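Local coordinates for periplasmic binding protein (Sulfurospirillum deleyianum, PDB 4PAG), which probably captures a small solute in the periplasm and hands it to the membrane components of an ABC transporter, at residues I20-S26 with A88-I94; N56-F60 with T320-L324; L82-L86 with D108-I114; Y154-L158 with I278-H282. All coordinates share one frame; numbering follows the deposited sequence.

Interaction 1 (I20-S26 with A88-I94)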
loop_
_atom_site.group_PDB
_atom_site.type_symbol
_atom_site.label_atom_id
_atom_site.label_comp_id
_atom_site.label_asym_id
_atom_site.label_seq_id
_atom_site.Cartn_x
_atom_site.Cartn_y
_atom_site.Cartn_z
ATOM N N ILE A 20 -5.931 -21.270 13.144
ATOM C CA ILE A 20 -5.994 -21.034 11.709
ATOM C C ILE A 20 -4.670 -21.507 11.118
ATOM O O ILE A 20 -3.627 -20.910 11.380
ATOM C CB ILE A 20 -6.180 -19.532 11.396
ATOM C CG1 ILE A 20 -7.405 -18.963 12.126
ATOM C CG2 ILE A 20 -6.284 -19.299 9.893
ATOM C CD1 ILE A 20 -8.728 -19.577 11.735
ATOM N N THR A 21 -4.708 -22.584 10.339
ATOM C CA THR A 21 -3.508 -23.105 9.688
ATOM C C THR A 21 -3.502 -22.838 8.179
ATOM O O THR A 21 -2.479 -23.021 7.528
ATOM C CB THR A 21 -3.381 -24.617 9.919
ATOM O OG1 THR A 21 -4.484 -25.275 9.294
ATOM C CG2 THR A 21 -3.374 -24.941 11.422
ATOM N N ARG A 22 -4.644 -22.417 7.631
ATOM C CA ARG A 22 -4.774 -22.090 6.206
ATOM C C ARG A 22 -5.585 -20.805 6.077
ATOM O O ARG A 22 -6.695 -20.722 6.589
ATOM C CB ARG A 22 -5.473 -23.228 5.448
ATOM C CG ARG A 22 -4.824 -24.599 5.612
ATOM C CD ARG A 22 -5.554 -25.681 4.821
ATOM N NE ARG A 22 -5.452 -25.472 3.372
ATOM C CZ ARG A 22 -4.392 -25.790 2.620
ATOM N NH1 ARG A 22 -3.307 -26.350 3.155
ATOM N NH2 ARG A 22 -4.413 -25.545 1.314
ATOM N N ILE A 23 -5.032 -19.802 5.402
ATOM C CA ILE A 23 -5.703 -18.509 5.280
ATOM C C ILE A 23 -5.492 -17.963 3.874
ATOM O O ILE A 23 -4.527 -18.314 3.209
ATOM C CB ILE A 23 -5.191 -17.514 6.355
ATOM C CG1 ILE A 23 -6.098 -16.285 6.464
ATOM C CG2 ILE A 23 -3.758 -17.070 6.076
ATOM C CD1 ILE A 23 -5.869 -15.476 7.731
ATOM N N TYR A 24 -6.414 -17.128 3.422
ATOM C CA TYR A 24 -6.334 -16.513 2.106
ATOM C C TYR A 24 -6.758 -15.055 2.230
ATOM O O TYR A 24 -7.757 -14.747 2.877
ATOM C CB TYR A 24 -7.229 -17.278 1.127
ATOM C CG TYR A 24 -7.454 -16.613 -0.212
ATOM C CD1 TYR A 24 -6.438 -16.523 -1.156
ATOM C CD2 TYR A 24 -8.701 -16.084 -0.541
ATOM C CE1 TYR A 24 -6.653 -15.907 -2.386
ATOM C CE2 TYR A 24 -8.925 -15.478 -1.765
ATOM C CZ TYR A 24 -7.897 -15.391 -2.688
ATOM O OH TYR A 24 -8.134 -14.782 -3.912
ATOM N N GLY A 25 -5.970 -14.167 1.634
ATOM C CA GLY A 25 -6.317 -12.755 1.548
ATOM C C GLY A 25 -6.911 -12.463 0.188
ATOM O O GLY A 25 -6.432 -12.973 -0.817
ATOM N N SER A 26 -7.946 -11.628 0.163
ATOM C CA SER A 26 -8.733 -11.387 -1.051
ATOM C C SER A 26 -8.018 -10.542 -2.118
ATOM O O SER A 26 -8.424 -10.533 -3.281
ATOM C CB SER A 26 -10.055 -10.715 -0.673
ATOM O OG SER A 26 -9.859 -9.345 -0.343
ATOM N N ALA A 88 -8.689 -25.250 -2.119
ATOM C CA ALA A 88 -7.554 -25.097 -1.196
ATOM C C ALA A 88 -7.946 -25.074 0.283
ATOM O O ALA A 88 -7.074 -25.172 1.149
ATOM C CB ALA A 88 -6.767 -23.842 -1.534
ATOM N N LYS A 89 -9.240 -24.918 0.568
ATOM C CA LYS A 89 -9.763 -25.041 1.934
ATOM C C LYS A 89 -9.075 -24.108 2.934
ATOM O O LYS A 89 -8.497 -24.569 3.923
ATOM C CB LYS A 89 -9.640 -26.493 2.435
ATOM C CG LYS A 89 -10.305 -27.547 1.557
ATOM C CD LYS A 89 -11.784 -27.716 1.875
ATOM C CE LYS A 89 -12.419 -28.823 1.043
ATOM N NZ LYS A 89 -11.838 -30.166 1.329
ATOM N N PRO A 90 -9.131 -22.791 2.690
ATOM C CA PRO A 90 -8.663 -21.918 3.757
ATOM C C PRO A 90 -9.645 -21.977 4.926
ATOM O O PRO A 90 -10.847 -22.105 4.695
ATOM C CB PRO A 90 -8.677 -20.536 3.107
ATOM C CG PRO A 90 -9.750 -20.616 2.082
ATOM C CD PRO A 90 -9.756 -22.039 1.586
ATOM N N ASP A 91 -9.144 -21.911 6.160
ATOM C CA ASP A 91 -10.023 -21.839 7.346
ATOM C C ASP A 91 -10.842 -20.547 7.351
ATOM O O ASP A 91 -11.970 -20.507 7.841
ATOM C CB ASP A 91 -9.207 -21.922 8.640
ATOM C CG ASP A 91 -8.409 -23.214 8.755
ATOM O OD1 ASP A 91 -8.946 -24.275 8.389
ATOM O OD2 ASP A 91 -7.243 -23.171 9.211
ATOM N N VAL A 92 -10.258 -19.481 6.816
ATOM C CA VAL A 92 -10.932 -18.192 6.750
ATOM C C VAL A 92 -10.358 -17.383 5.583
ATOM O O VAL A 92 -9.209 -17.594 5.182
ATOM C CB VAL A 92 -10.800 -17.433 8.095
ATOM C CG1 VAL A 92 -9.357 -17.023 8.353
ATOM C CG2 VAL A 92 -11.728 -16.229 8.144
ATOM N N ILE A 93 -11.183 -16.502 5.023
ATOM C CA ILE A 93 -10.759 -15.559 3.990
ATOM C C ILE A 93 -10.865 -14.155 4.584
ATOM O O ILE A 93 -11.864 -13.816 5.207
ATOM C CB ILE A 93 -11.646 -15.657 2.731
ATOM C CG1 ILE A 93 -11.514 -17.047 2.100
ATOM C CG2 ILE A 93 -11.279 -14.572 1.717
ATOM C CD1 ILE A 93 -12.493 -17.306 0.975
ATOM N N ILE A 94 -9.818 -13.361 4.415
ATOM C CA ILE A 94 -9.810 -11.989 4.863
ATOM C C ILE A 94 -9.952 -11.111 3.627
ATOM O O ILE A 94 -9.169 -11.236 2.689
ATOM C CB ILE A 94 -8.498 -11.633 5.590
ATOM C CG1 ILE A 94 -8.182 -12.637 6.712
ATOM C CG2 ILE A 94 -8.575 -10.223 6.140
ATOM C CD1 ILE A 94 -9.213 -12.709 7.819
#
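Asp91 grips the start of 20-26 with one carboxylate oxygen beside two parallel strands, 23-25 and 92-96, of the three-stranded sheet of this periplasmic binding protein. Its OD2 accepts from Thr21 N at 2.8 Å, nearly along the C-O bond, and from Arg22 N at 3.1 Å, from above the carboxylate plane. The Asp91 backbone replies, its N donating to Arg22 O over 2.8 Å, and the two peptides are thereby clamped from both directions. Arg22 makes a second clamp: its chain, bent at chi3 (66°), turns the guanidinium side-on to the end of helix 82-88, where Ala88 O receives both NE and NH2. The NH2 bond, 2.7 Å to Ala88 O, uses a lone pair in the carbonyl plane, while NE comes almost straight down the carbonyl bond. Beyond these clamps the backbone takes over, with Ile94 N donating to Tyr24 O at 2.9 Å. On one face of the sheet Ile23 reaches Val92 and Ile94, and helix 28-37 packs Ile34 on Ile23 and Ile30 on Ile94. The other face carries Tyr24 and Ile93, side by side and pointing the same way, with Ile85 of helix 82-88 packed on both. Tyr24 is tethered at its far end by a hydrogen bond from OH to Gly72 O. With CG anti to the backbone N (chi1 169°), its ring lies alongside the neighbouring branch, bringing Tyr24 CD2 to 3.7 Å from Ile93 CG2.

Interaction 2 (N56-F60 with T320-L324). With HIS (histidine), chain E.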
loop_
_atom_site.group_PDB
_atom_site.type_symbol
_atom_site.label_atom_id
_atom_site.label_comp_id
_atom_site.label_asym_id
_atom_site.label_seq_id
_atom_site.Cartn_x
_atom_site.Cartn_y
_atom_site.Cartn_z
ATOM N N ASN A 56 12.095 -7.302 -6.561
ATOM C CA ASN A 56 13.190 -7.815 -5.736
ATOM C C ASN A 56 12.733 -8.639 -4.531
ATOM O O ASN A 56 13.437 -8.724 -3.527
ATOM C CB ASN A 56 14.102 -6.667 -5.267
ATOM C CG ASN A 56 14.735 -5.905 -6.417
ATOM O OD1 ASN A 56 14.604 -4.680 -6.522
ATOM N ND2 ASN A 56 15.435 -6.621 -7.282
ATOM N N GLY A 57 11.570 -9.269 -4.636
ATOM C CA GLY A 57 11.007 -10.013 -3.512
ATOM C C GLY A 57 11.936 -11.080 -2.962
ATOM O O GLY A 57 11.980 -11.303 -1.760
ATOM N N GLU A 58 12.700 -11.727 -3.835
ATOM C CA GLU A 58 13.568 -12.831 -3.405
ATOM C C GLU A 58 14.649 -12.390 -2.406
ATOM O O GLU A 58 15.141 -13.194 -1.620
ATOM C CB GLU A 58 14.185 -13.555 -4.615
ATOM C CG GLU A 58 15.249 -12.778 -5.383
ATOM C CD GLU A 58 14.687 -11.689 -6.286
ATOM O OE1 GLU A 58 13.444 -11.588 -6.422
ATOM O OE2 GLU A 58 15.497 -10.924 -6.861
ATOM N N LYS A 59 14.995 -11.108 -2.421
ATOM C CA LYS A 59 15.987 -10.569 -1.498
ATOM C C LYS A 59 15.388 -10.237 -0.118
ATOM O O LYS A 59 16.127 -10.124 0.858
ATOM C CB LYS A 59 16.633 -9.312 -2.099
ATOM C CG LYS A 59 17.187 -9.486 -3.517
ATOM C CD LYS A 59 18.438 -10.353 -3.565
ATOM C CE LYS A 59 19.620 -9.662 -2.893
ATOM N NZ LYS A 59 20.928 -10.327 -3.158
ATOM N N PHE A 60 14.061 -10.090 -0.037
ATOM C CA PHE A 60 13.395 -9.605 1.177
ATOM C C PHE A 60 12.360 -10.556 1.787
ATOM O O PHE A 60 12.046 -10.435 2.967
ATOM C CB PHE A 60 12.690 -8.282 0.872
ATOM C CG PHE A 60 13.623 -7.149 0.554
ATOM C CD1 PHE A 60 14.137 -6.360 1.566
ATOM C CD2 PHE A 60 13.958 -6.850 -0.753
ATOM C CE1 PHE A 60 14.981 -5.309 1.278
ATOM C CE2 PHE A 60 14.807 -5.791 -1.051
ATOM C CZ PHE A 60 15.320 -5.026 -0.035
ATOM N N THR A 320 20.995 1.511 -3.140
ATOM C CA THR A 320 20.620 0.611 -4.229
ATOM C C THR A 320 19.115 0.466 -4.408
ATOM O O THR A 320 18.602 0.628 -5.507
ATOM C CB THR A 320 21.213 -0.796 -4.002
ATOM O OG1 THR A 320 22.640 -0.713 -4.001
ATOM C CG2 THR A 320 20.768 -1.772 -5.092
ATOM N N TYR A 321 18.412 0.137 -3.334
ATOM C CA TYR A 321 16.981 -0.121 -3.431
ATOM C C TYR A 321 16.098 1.120 -3.325
ATOM O O TYR A 321 15.007 1.137 -3.893
ATOM C CB TYR A 321 16.568 -1.155 -2.385
ATOM C CG TYR A 321 17.214 -2.495 -2.637
ATOM C CD1 TYR A 321 16.805 -3.285 -3.699
ATOM C CD2 TYR A 321 18.243 -2.964 -1.830
ATOM C CE1 TYR A 321 17.396 -4.508 -3.949
ATOM C CE2 TYR A 321 18.841 -4.185 -2.070
ATOM C CZ TYR A 321 18.413 -4.955 -3.130
ATOM O OH TYR A 321 18.992 -6.176 -3.382
ATOM N N PHE A 322 16.560 2.146 -2.608
ATOM C CA PHE A 322 15.684 3.265 -2.211
ATOM C C PHE A 322 16.205 4.683 -2.486
ATOM O O PHE A 322 15.480 5.653 -2.246
ATOM C CB PHE A 322 15.351 3.146 -0.720
ATOM C CG PHE A 322 14.981 1.750 -0.296
ATOM C CD1 PHE A 322 13.940 1.091 -0.912
ATOM C CD2 PHE A 322 15.677 1.102 0.707
ATOM C CE1 PHE A 322 13.593 -0.198 -0.543
ATOM C CE2 PHE A 322 15.336 -0.189 1.090
ATOM C CZ PHE A 322 14.290 -0.836 0.462
ATOM N N LYS A 323 17.436 4.805 -2.987
ATOM C CA LYS A 323 18.074 6.106 -3.212
ATOM C C LYS A 323 18.086 6.952 -1.937
ATOM O O LYS A 323 17.834 8.158 -1.964
ATOM C CB LYS A 323 17.404 6.869 -4.365
ATOM C CG LYS A 323 17.550 6.212 -5.728
ATOM C CD LYS A 323 16.585 6.822 -6.736
ATOM C CE LYS A 323 16.424 5.963 -7.985
ATOM N NZ LYS A 323 15.468 6.577 -8.952
ATOM N N LEU A 324 18.390 6.305 -0.821
ATOM C CA LEU A 324 18.486 6.974 0.461
ATOM C C LEU A 324 19.844 6.671 1.084
ATOM O O LEU A 324 20.183 7.212 2.133
ATOM C CB LEU A 324 17.360 6.507 1.383
ATOM C CG LEU A 324 15.934 6.826 0.929
ATOM C CD1 LEU A 324 14.932 6.164 1.859
ATOM C CD2 LEU A 324 15.685 8.326 0.865
HETATM N N HIS E . 14.387 2.203 -9.529
HETATM C CA HIS E . 13.287 1.467 -8.847
HETATM C C HIS E . 12.238 1.014 -9.854
HETATM O O HIS E . 11.127 1.546 -9.983
HETATM C CB HIS E . 12.652 2.321 -7.757
HETATM C CG HIS E . 13.648 2.984 -6.857
HETATM N ND1 HIS E . 13.404 4.188 -6.230
HETATM C CD2 HIS E . 14.894 2.611 -6.483
HETATM C CE1 HIS E . 14.453 4.522 -5.499
HETATM N NE2 HIS E . 15.371 3.583 -5.635
HETATM O OXT HIS E . 12.515 0.075 -10.584
#
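Asn56 OD1, hydrogen-bonded to Ser264 OG, also lies in the plane of the Tyr321 ring at its edge, 3.8 Å from Tyr321 CE1, with the amide and ring planes turned 73° apart. The centre of the contact is aromatic. Phe60 drives its edge into the face of Tyr321 in a T-shaped pair, the planes at 78° and the centroids 5.2 Å apart; Phe60 CZ stands over the ring centre. Thr320 CG2 fills the opposite face, so the phenol is sandwiched between a ring edge and a methyl group. Lys59, folded at chi2 and chi3, crosses the outer end of the phenol and places its CE 3.6 Å from Tyr321 OH. A leucine at Tyr321 would probably leave the edge of Phe60 without its aromatic face and open a gap beside the Asn56 amide. The pocket of the histidine bound in this structure follows along the chain: the ligand CD2 lies 3.0 Å from Tyr321 O, and the extended Lys323 chain passes over one face of the imidazole with its CE and NZ end, Lys323 CD being 3.4 Å from the ligand CE1. Lys323 also makes a cation-pi contact with Tyr238, and Lys263 NZ hydrogen-bonds the ligand. The short helical turn 57-60 thus faces the last turn of helix 315-322, while Phe322 meets Phe60 CZ with its own CZ (4.3 Å) and also rests on Val301 of helix 297-309.

Interaction 3 (L82-L86 with D108-I114)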
loop_
_atom_site.group_PDB
_atom_site.type_symbol
_atom_site.label_atom_id
_atom_site.label_comp_id
_atom_site.label_asym_id
_atom_site.label_seq_id
_atom_site.Cartn_x
_atom_site.Cartn_y
_atom_site.Cartn_z
ATOM N N LEU A 82 -12.172 -18.896 -8.085
ATOM C CA LEU A 82 -13.109 -19.409 -7.076
ATOM C C LEU A 82 -12.983 -20.920 -6.833
ATOM O O LEU A 82 -12.992 -21.370 -5.681
ATOM C CB LEU A 82 -14.549 -19.023 -7.452
ATOM C CG LEU A 82 -14.839 -17.509 -7.484
ATOM C CD1 LEU A 82 -16.287 -17.199 -7.853
ATOM C CD2 LEU A 82 -14.499 -16.851 -6.156
ATOM N N GLU A 83 -12.835 -21.691 -7.908
ATOM C CA GLU A 83 -12.710 -23.142 -7.797
ATOM C C GLU A 83 -11.456 -23.520 -7.010
ATOM O O GLU A 83 -11.496 -24.394 -6.151
ATOM C CB GLU A 83 -12.669 -23.808 -9.183
ATOM C CG GLU A 83 -13.910 -23.595 -10.047
ATOM C CD GLU A 83 -13.856 -22.339 -10.917
ATOM O OE1 GLU A 83 -13.099 -21.389 -10.595
ATOM O OE2 GLU A 83 -14.588 -22.298 -11.930
ATOM N N ALA A 84 -10.346 -22.849 -7.309
ATOM C CA ALA A 84 -9.068 -23.121 -6.650
ATOM C C ALA A 84 -9.083 -22.689 -5.184
ATOM O O ALA A 84 -8.587 -23.399 -4.307
ATOM C CB ALA A 84 -7.942 -22.417 -7.390
ATOM N N ILE A 85 -9.650 -21.518 -4.920
ATOM C CA ILE A 85 -9.796 -21.052 -3.546
ATOM C C ILE A 85 -10.608 -22.076 -2.758
ATOM O O ILE A 85 -10.179 -22.534 -1.701
ATOM C CB ILE A 85 -10.461 -19.666 -3.483
ATOM C CG1 ILE A 85 -9.514 -18.614 -4.071
ATOM C CG2 ILE A 85 -10.801 -19.299 -2.045
ATOM C CD1 ILE A 85 -10.199 -17.325 -4.477
ATOM N N LEU A 86 -11.765 -22.458 -3.292
ATOM C CA LEU A 86 -12.614 -23.436 -2.612
ATOM C C LEU A 86 -11.859 -24.747 -2.386
ATOM O O LEU A 86 -11.910 -25.317 -1.295
ATOM C CB LEU A 86 -13.895 -23.688 -3.413
ATOM C CG LEU A 86 -14.926 -24.663 -2.828
ATOM C CD1 LEU A 86 -15.291 -24.316 -1.389
ATOM C CD2 LEU A 86 -16.169 -24.682 -3.708
ATOM N N ASP A 108 -19.516 -13.326 -4.563
ATOM C CA ASP A 108 -18.664 -14.493 -4.813
ATOM C C ASP A 108 -18.381 -15.311 -3.556
ATOM O O ASP A 108 -18.255 -16.538 -3.626
ATOM C CB ASP A 108 -17.328 -14.066 -5.433
ATOM C CG ASP A 108 -17.477 -13.514 -6.837
ATOM O OD1 ASP A 108 -18.573 -13.615 -7.424
ATOM O OD2 ASP A 108 -16.480 -12.971 -7.359
ATOM N N LEU A 109 -18.244 -14.637 -2.418
ATOM C CA LEU A 109 -18.033 -15.333 -1.148
ATOM C C LEU A 109 -19.229 -16.210 -0.787
ATOM O O LEU A 109 -19.050 -17.285 -0.220
ATOM C CB LEU A 109 -17.773 -14.348 -0.011
ATOM C CG LEU A 109 -16.413 -13.646 0.041
ATOM C CD1 LEU A 109 -16.461 -12.632 1.171
ATOM C CD2 LEU A 109 -15.246 -14.605 0.218
ATOM N N ALA A 110 -20.437 -15.750 -1.108
ATOM C CA ALA A 110 -21.651 -16.542 -0.886
ATOM C C ALA A 110 -21.575 -17.852 -1.666
ATOM O O ALA A 110 -21.894 -18.922 -1.155
ATOM C CB ALA A 110 -22.886 -15.756 -1.296
ATOM N N ARG A 111 -21.133 -17.749 -2.908
ATOM C CA ARG A 111 -20.949 -18.907 -3.770
ATOM C C ARG A 111 -19.930 -19.896 -3.206
ATOM O O ARG A 111 -20.152 -21.105 -3.240
ATOM C CB ARG A 111 -20.515 -18.415 -5.143
ATOM C CG ARG A 111 -20.286 -19.488 -6.176
ATOM C CD ARG A 111 -19.943 -18.808 -7.477
ATOM N NE ARG A 111 -19.292 -19.713 -8.404
ATOM C CZ ARG A 111 -18.771 -19.333 -9.564
ATOM N NH1 ARG A 111 -18.824 -18.056 -9.943
ATOM N NH2 ARG A 111 -18.193 -20.234 -10.347
ATOM N N ILE A 112 -18.831 -19.363 -2.677
ATOM C CA ILE A 112 -17.732 -20.157 -2.119
ATOM C C ILE A 112 -18.103 -20.838 -0.807
ATOM O O ILE A 112 -17.699 -21.976 -0.570
ATOM C CB ILE A 112 -16.475 -19.273 -1.889
ATOM C CG1 ILE A 112 -15.867 -18.853 -3.228
ATOM C CG2 ILE A 112 -15.424 -19.988 -1.051
ATOM C CD1 ILE A 112 -15.527 -20.004 -4.152
ATOM N N SER A 113 -18.838 -20.133 0.051
ATOM C CA SER A 113 -19.281 -20.677 1.339
ATOM C C SER A 113 -18.105 -21.059 2.260
ATOM O O SER A 113 -18.095 -22.126 2.866
ATOM C CB SER A 113 -20.249 -21.859 1.112
ATOM O OG SER A 113 -20.493 -22.590 2.299
ATOM N N ILE A 114 -17.113 -20.171 2.331
ATOM C CA ILE A 114 -16.019 -20.248 3.308
ATOM C C ILE A 114 -16.187 -19.038 4.230
ATOM O O ILE A 114 -16.527 -17.963 3.746
ATOM C CB ILE A 114 -14.633 -20.171 2.620
ATOM C CG1 ILE A 114 -14.386 -21.396 1.722
ATOM C CG2 ILE A 114 -13.507 -20.042 3.651
ATOM C CD1 ILE A 114 -13.931 -22.637 2.456
#
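Ile112 CD1 plugs the angle between two helices, 3.6 Å from Leu82 CB and 4.1 Å from Leu86 CB. The same methyl lies 3.3 Å from Leu82 O, a carbonyl already engaged by Leu86 N within its own helix. Behind it Leu82 CD2 meets Ile112 CG1, and Leu86, whose chi1 of -178° carries its branch away from its own N, swings a methyl across to the closing end of the other helix, placing Leu86 CD1 3.5 Å from Ile112 O. Helix 99-112 is the connection of a right-handed beta-alpha-beta crossover between the parallel strands 92-96 and 116-119. Helix 82-88, which precedes the first of these strands, lies on the same side of the sheet, and Ile85 and Leu109 both rest on Ile93. The short helical segments run at 48° to one another, their axes 10.6 Å apart. Toward the surface the chemistry changes at Leu82 CD1, which sits over one face of the Arg111 guanidinium, 3.3 Å above its plane and offset toward the rim. Asp108 lays its CB and CG against the methyls of Leu82, while its OD2 hydrogen-bonds Trp74 NE1. Also at the exposed edge is Glu83, whose OE2 stays 4.4 Å from Arg111 NH2, too distant for a salt bridge.

Interaction 4 (Y154-L158 with I278-H282)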
loop_
_atom_site.group_PDB
_atom_site.type_symbol
_atom_site.label_atom_id
_atom_site.label_comp_id
_atom_site.label_asym_id
_atom_site.label_seq_id
_atom_site.Cartn_x
_atom_site.Cartn_y
_atom_site.Cartn_z
ATOM N N TYR A 154 4.576 5.713 14.187
ATOM C CA TYR A 154 4.905 6.388 12.925
ATOM C C TYR A 154 3.743 7.254 12.450
ATOM O O TYR A 154 3.940 8.398 12.021
ATOM C CB TYR A 154 5.278 5.372 11.846
ATOM C CG TYR A 154 6.697 4.875 11.895
ATOM C CD1 TYR A 154 7.365 4.688 13.103
ATOM C CD2 TYR A 154 7.371 4.563 10.725
ATOM C CE1 TYR A 154 8.670 4.214 13.133
ATOM C CE2 TYR A 154 8.667 4.090 10.744
ATOM C CZ TYR A 154 9.313 3.916 11.944
ATOM O OH TYR A 154 10.603 3.446 11.944
ATOM N N LEU A 155 2.535 6.716 12.540
ATOM C CA LEU A 155 1.341 7.445 12.121
ATOM C C LEU A 155 1.073 8.688 12.984
ATOM O O LEU A 155 0.707 9.748 12.458
ATOM C CB LEU A 155 0.130 6.511 12.121
ATOM C CG LEU A 155 0.162 5.448 11.018
ATOM C CD1 LEU A 155 -0.772 4.293 11.359
ATOM C CD2 LEU A 155 -0.185 6.039 9.654
ATOM N N ASP A 156 1.267 8.562 14.297
ATOM C CA ASP A 156 1.091 9.696 15.218
ATOM C C ASP A 156 2.134 10.787 14.971
ATOM O O ASP A 156 1.808 11.970 14.976
ATOM C CB ASP A 156 1.168 9.227 16.677
ATOM C CG ASP A 156 -0.046 8.406 17.102
ATOM O OD1 ASP A 156 -1.044 8.350 16.347
ATOM O OD2 ASP A 156 -0.002 7.811 18.205
ATOM N N GLU A 157 3.383 10.388 14.759
ATOM C CA GLU A 157 4.450 11.339 14.443
ATOM C C GLU A 157 4.138 12.131 13.186
ATOM O O GLU A 157 4.345 13.342 13.136
ATOM C CB GLU A 157 5.780 10.621 14.231
ATOM C CG GLU A 157 6.429 10.103 15.494
ATOM C CD GLU A 157 7.605 9.197 15.201
ATOM O OE1 GLU A 157 7.730 8.719 14.046
ATOM O OE2 GLU A 157 8.411 8.966 16.125
ATOM N N LEU A 158 3.675 11.430 12.159
ATOM C CA LEU A 158 3.346 12.069 10.894
ATOM C C LEU A 158 2.165 13.020 11.043
ATOM O O LEU A 158 2.198 14.131 10.512
ATOM C CB LEU A 158 3.056 11.033 9.803
ATOM C CG LEU A 158 2.832 11.611 8.397
ATOM C CD1 LEU A 158 4.069 12.344 7.894
ATOM C CD2 LEU A 158 2.444 10.492 7.449
ATOM N N ILE A 278 2.721 3.111 6.070
ATOM C CA ILE A 278 3.275 3.495 7.364
ATOM C C ILE A 278 4.658 4.147 7.189
ATOM O O ILE A 278 4.959 5.159 7.822
ATOM C CB ILE A 278 3.362 2.266 8.288
ATOM C CG1 ILE A 278 1.949 1.843 8.697
ATOM C CG2 ILE A 278 4.203 2.557 9.523
ATOM C CD1 ILE A 278 1.841 0.380 9.085
ATOM N N LEU A 279 5.476 3.562 6.317
ATOM C CA LEU A 279 6.787 4.109 5.979
ATOM C C LEU A 279 6.705 5.039 4.770
ATOM O O LEU A 279 7.326 6.107 4.754
ATOM C CB LEU A 279 7.763 2.973 5.680
ATOM C CG LEU A 279 9.163 3.363 5.212
ATOM C CD1 LEU A 279 9.912 4.069 6.321
ATOM C CD2 LEU A 279 9.920 2.127 4.756
ATOM N N GLY A 280 5.952 4.625 3.756
ATOM C CA GLY A 280 5.853 5.381 2.513
ATOM C C GLY A 280 5.369 6.804 2.678
ATOM O O GLY A 280 5.834 7.702 1.981
ATOM N N ALA A 281 4.422 7.025 3.589
ATOM C CA ALA A 281 3.926 8.384 3.838
ATOM C C ALA A 281 5.006 9.259 4.478
ATOM O O ALA A 281 5.078 10.458 4.204
ATOM C CB ALA A 281 2.678 8.351 4.694
ATOM N N HIS A 282 5.858 8.663 5.306
ATOM C CA HIS A 282 7.021 9.386 5.838
ATOM C C HIS A 282 8.005 9.746 4.733
ATOM O O HIS A 282 8.504 10.882 4.669
ATOM C CB HIS A 282 7.729 8.593 6.936
ATOM C CG HIS A 282 7.141 8.801 8.291
ATOM N ND1 HIS A 282 7.474 9.875 9.085
ATOM C CD2 HIS A 282 6.226 8.087 8.986
ATOM C CE1 HIS A 282 6.796 9.811 10.216
ATOM N NE2 HIS A 282 6.031 8.734 10.179
#
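The long helix 141-163 meets helix 277-288 here in near-parallel packing, with Tyr154, Leu158 and His282 carrying most of the contact. His282 NE2 donates to Tyr154 O over 2.8 Å in a fairly straight bond (160° at the hydrogen). The acceptor lies close to the imidazole plane, but the donor approaches from above the carbonyl plane, and Leu158 N, the helical donor, reaches the same oxygen from the other face. Tyr293 OH holds the ring's other nitrogen, ND1, and Leu158 CD1 covers one ring face. With an alanine in place of His282, Tyr154 O would probably keep its helical bond alone, Tyr293 OH would lose its imidazole partner and a gap would open beneath Leu158. Helix 141-163 joins the part of the chain that forms one parallel sheet to the part that forms the other, consistent with the single long linking helix of FE/B12-type binding proteins. Along the rest of the interface Tyr154 CB touches Ile278 CG2 at 3.8 Å. Leu158 turns its branch opposite its own N (chi1 -174°), which sends CD2 tightly onto Ala281 CB, 3.5 Å away. At the border Lys300 of helix 297-309 salt-bridges Glu157 OE1 and makes a cation-pi contact with the Tyr154 ring.

Interactions 1 and 3 share one lobe and touch: Ile85 of helix 82-88 and Ile114, just past helix 99-112, pack on Tyr24, Pro90 and Ile93 of interaction 1. The first is a buried pairing of strands, rich in backbone bonds and in charged side chains that grip backbone atoms; the second is partly exposed, joined by apolar side chains with no hydrogen bond across. Interaction 4, also buried, lies on the opposite side of the chain's centre from interaction 3, about 24 Å away at the nearest atoms, and inserts one polar bond into helix packing. Interaction 2, partly buried and aromatic, comes within about 7 Å of interaction 4 at the nearest atoms and alone touches the ligand.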